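Local coordinates for protein Ton_1535 (Thermococcus onnurineus, PDB 3ZPJ) that is of unknown function but folds as an alpha-solenoid, a right-handed coil of helices that contains an unusual left-handed helical turn, at residues R277-D280 against V281-Q284. Residues are numbered along the deposited sequence; the frame is centred on the assembly and turned at random.
Sequences RFTD and VNVQ
Val281 CB lies 4.2 Å from Thr279 OG1, and its branched, apolar side chain sits at an exposed place in the first turn of helix 280-293. At Asn282 the side chain of Thr279 comes into play. Thr279 OG1 accepts from Asn282 N at 3.2 Å, because chi1 of 59° sets the hydroxyl between its own backbone N and carbonyl carbon, turned toward the start of the helix. This is an N-cap: a short hydroxyl side chain supplies the acceptor that a first-turn N-H lacks, and it opens a helix of the alpha-solenoid after the loop that follows helix 262-271. The Asn282 amide, short and polar enough for this partly exposed place, passes close to the same hydroxyl, ND2 lying 3.0 Å from Thr279 OG1 at an angle too poor for a bond; Asn282 CB approaches Phe278 CD1 at 4.1 Å, with amide and ring planes nearly perpendicular (82°). Val283 N then donates to Thr279 O at 2.9 Å. Buried and apolar, Val283 suits the inward side: its CG2 packs 3.7 Å from Phe278 CB, and the Phe278 side chain also touches Val241 and Leu244 of helix 240-256. Gln284 N continues the ladder to Asp280 O. Glutamine is long enough to bring its NH2 back to the carboxylate one turn earlier: NE2 comes within 2.8 Å of Asp280 OD2, from above the carboxylate plane, at a bent N-H...O angle of 130°. Asp280 also accepts from Gln307 N through OD1 and Asn308 N through OD2, tying the helix start to the loop between helices 296-303 and 309-325. An alanine in place of Gln284 is likely to cost OD2 its side-chain donor, leaving it Asn308 N, and open a gap beside Ile306 and Asn308.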
ATOM      1  N   ARG A 277      25.731 -11.885  -1.470  1.00 90.34           N
ATOM      2  CA  ARG A 277      25.688 -12.884  -2.518  1.00 94.86           C
ATOM      3  C   ARG A 277      24.388 -12.738  -3.271  1.00 88.44           C
ATOM      4  O   ARG A 277      23.332 -12.537  -2.671  1.00 87.91           O
ATOM      5  CB  ARG A 277      25.771 -14.266  -1.914  1.00104.00           C
ATOM      6  CG  ARG A 277      25.810 -15.400  -2.909  1.00113.79           C
ATOM      7  CD  ARG A 277      25.904 -16.709  -2.151  1.00118.00           C
ATOM      8  NE  ARG A 277      26.746 -16.563  -0.967  1.00117.10           N
ATOM      9  CZ  ARG A 277      26.277 -16.430   0.269  1.00114.76           C
ATOM     10  NH1 ARG A 277      24.966 -16.427   0.482  1.00108.83           N
ATOM     11  NH2 ARG A 277      27.115 -16.291   1.285  1.00120.39           N
ATOM     12  N   PHE A 278      24.466 -12.854  -4.589  1.00 76.06           N
ATOM     13  CA  PHE A 278      23.344 -12.486  -5.426  1.00 53.58           C
ATOM     14  C   PHE A 278      22.762 -13.659  -6.176  1.00 51.45           C
ATOM     15  O   PHE A 278      23.494 -14.523  -6.647  1.00 61.45           O
ATOM     16  CB  PHE A 278      23.782 -11.427  -6.425  1.00 54.06           C
ATOM     17  CG  PHE A 278      24.184 -10.130  -5.793  1.00 62.17           C
ATOM     18  CD1 PHE A 278      23.271  -9.386  -5.069  1.00 64.93           C
ATOM     19  CD2 PHE A 278      25.469  -9.645  -5.939  1.00 64.30           C
ATOM     20  CE1 PHE A 278      23.641  -8.185  -4.494  1.00 65.06           C
ATOM     21  CE2 PHE A 278      25.839  -8.446  -5.371  1.00 62.56           C
ATOM     22  CZ  PHE A 278      24.929  -7.717  -4.648  1.00 57.34           C
ATOM     23  N   THR A 279      21.438 -13.691  -6.286  1.00 58.82           N
ATOM     24  CA  THR A 279      20.818 -14.575  -7.254  1.00 60.86           C
ATOM     25  C   THR A 279      20.785 -13.804  -8.559  1.00 63.27           C
ATOM     26  O   THR A 279      20.838 -12.576  -8.554  1.00 65.85           O
ATOM     27  CB  THR A 279      19.394 -14.907  -6.890  1.00 51.89           C
ATOM     28  OG1 THR A 279      18.651 -13.696  -6.816  1.00 45.52           O
ATOM     29  CG2 THR A 279      19.332 -15.631  -5.556  1.00 48.71           C
ATOM     30  N   ASP A 280      20.690 -14.523  -9.671  1.00 57.73           N
ATOM     31  CA  ASP A 280      20.729 -13.898 -10.983  1.00 54.56           C
ATOM     32  C   ASP A 280      19.611 -12.883 -11.136  1.00 58.63           C
ATOM     33  O   ASP A 280      19.773 -11.848 -11.775  1.00 55.44           O
ATOM     34  CB  ASP A 280      20.638 -14.951 -12.084  1.00 61.08           C
ATOM     35  CG  ASP A 280      21.122 -14.432 -13.417  1.00 67.50           C
ATOM     36  OD1 ASP A 280      22.225 -13.844 -13.466  1.00 69.75           O
ATOM     37  OD2 ASP A 280      20.393 -14.595 -14.413  1.00 68.17           O
ATOM     38  N   VAL A 281      18.471 -13.169 -10.525  1.00 53.57           N
ATOM     39  CA  VAL A 281      17.386 -12.222 -10.569  1.00 47.57           C
ATOM     40  C   VAL A 281      17.754 -10.943  -9.799  1.00 48.95           C
ATOM     41  O   VAL A 281      17.470  -9.839 -10.265  1.00 49.51           O
ATOM     42  CB  VAL A 281      16.080 -12.850 -10.060  1.00 58.10           C
ATOM     43  CG1 VAL A 281      15.036 -11.774  -9.763  1.00 39.49           C
ATOM     44  CG2 VAL A 281      15.574 -13.864 -11.085  1.00 54.71           C
ATOM     45  N   ASN A 282      18.404 -11.086  -8.644  1.00 48.92           N
ATOM     46  CA  ASN A 282      18.914  -9.918  -7.918  1.00 50.17           C
ATOM     47  C   ASN A 282      19.862  -9.101  -8.803  1.00 49.73           C
ATOM     48  O   ASN A 282      19.773  -7.870  -8.865  1.00 46.73           O
ATOM     49  CB  ASN A 282      19.622 -10.328  -6.619  1.00 53.54           C
ATOM     50  CG  ASN A 282      18.659 -10.858  -5.562  1.00 55.92           C
ATOM     51  OD1 ASN A 282      17.466 -10.553  -5.590  1.00 66.87           O
ATOM     52  ND2 ASN A 282      19.177 -11.652  -4.624  1.00 59.06           N
ATOM     53  N   VAL A 283      20.741  -9.798  -9.512  1.00 44.72           N
ATOM     54  CA  VAL A 283      21.652  -9.148 -10.442  1.00 51.09           C
ATOM     55  C   VAL A 283      20.906  -8.357 -11.515  1.00 53.82           C
ATOM     56  O   VAL A 283      21.182  -7.179 -11.746  1.00 49.44           O
ATOM     57  CB  VAL A 283      22.546 -10.174 -11.107  1.00 51.28           C
ATOM     58  CG1 VAL A 283      23.458  -9.505 -12.104  1.00 49.29           C
ATOM     59  CG2 VAL A 283      23.332 -10.917 -10.053  1.00 50.89           C
ATOM     60  N   GLN A 284      19.943  -9.007 -12.156  1.00 59.19           N
ATOM     61  CA  GLN A 284      19.119  -8.347 -13.159  1.00 54.86           C
ATOM     62  C   GLN A 284      18.428  -7.128 -12.589  1.00 41.43           C
ATOM     63  O   GLN A 284      18.385  -6.067 -13.211  1.00 46.11           O
ATOM     64  CB  GLN A 284      18.084  -9.322 -13.698  1.00 41.74           C
ATOM     65  CG  GLN A 284      18.720 -10.534 -14.343  1.00 52.57           C
ATOM     66  CD  GLN A 284      17.746 -11.663 -14.531  1.00 57.33           C
ATOM     67  OE1 GLN A 284      16.532 -11.461 -14.483  1.00 57.85           O
ATOM     68  NE2 GLN A 284      18.267 -12.864 -14.743  1.00 63.50           N
TER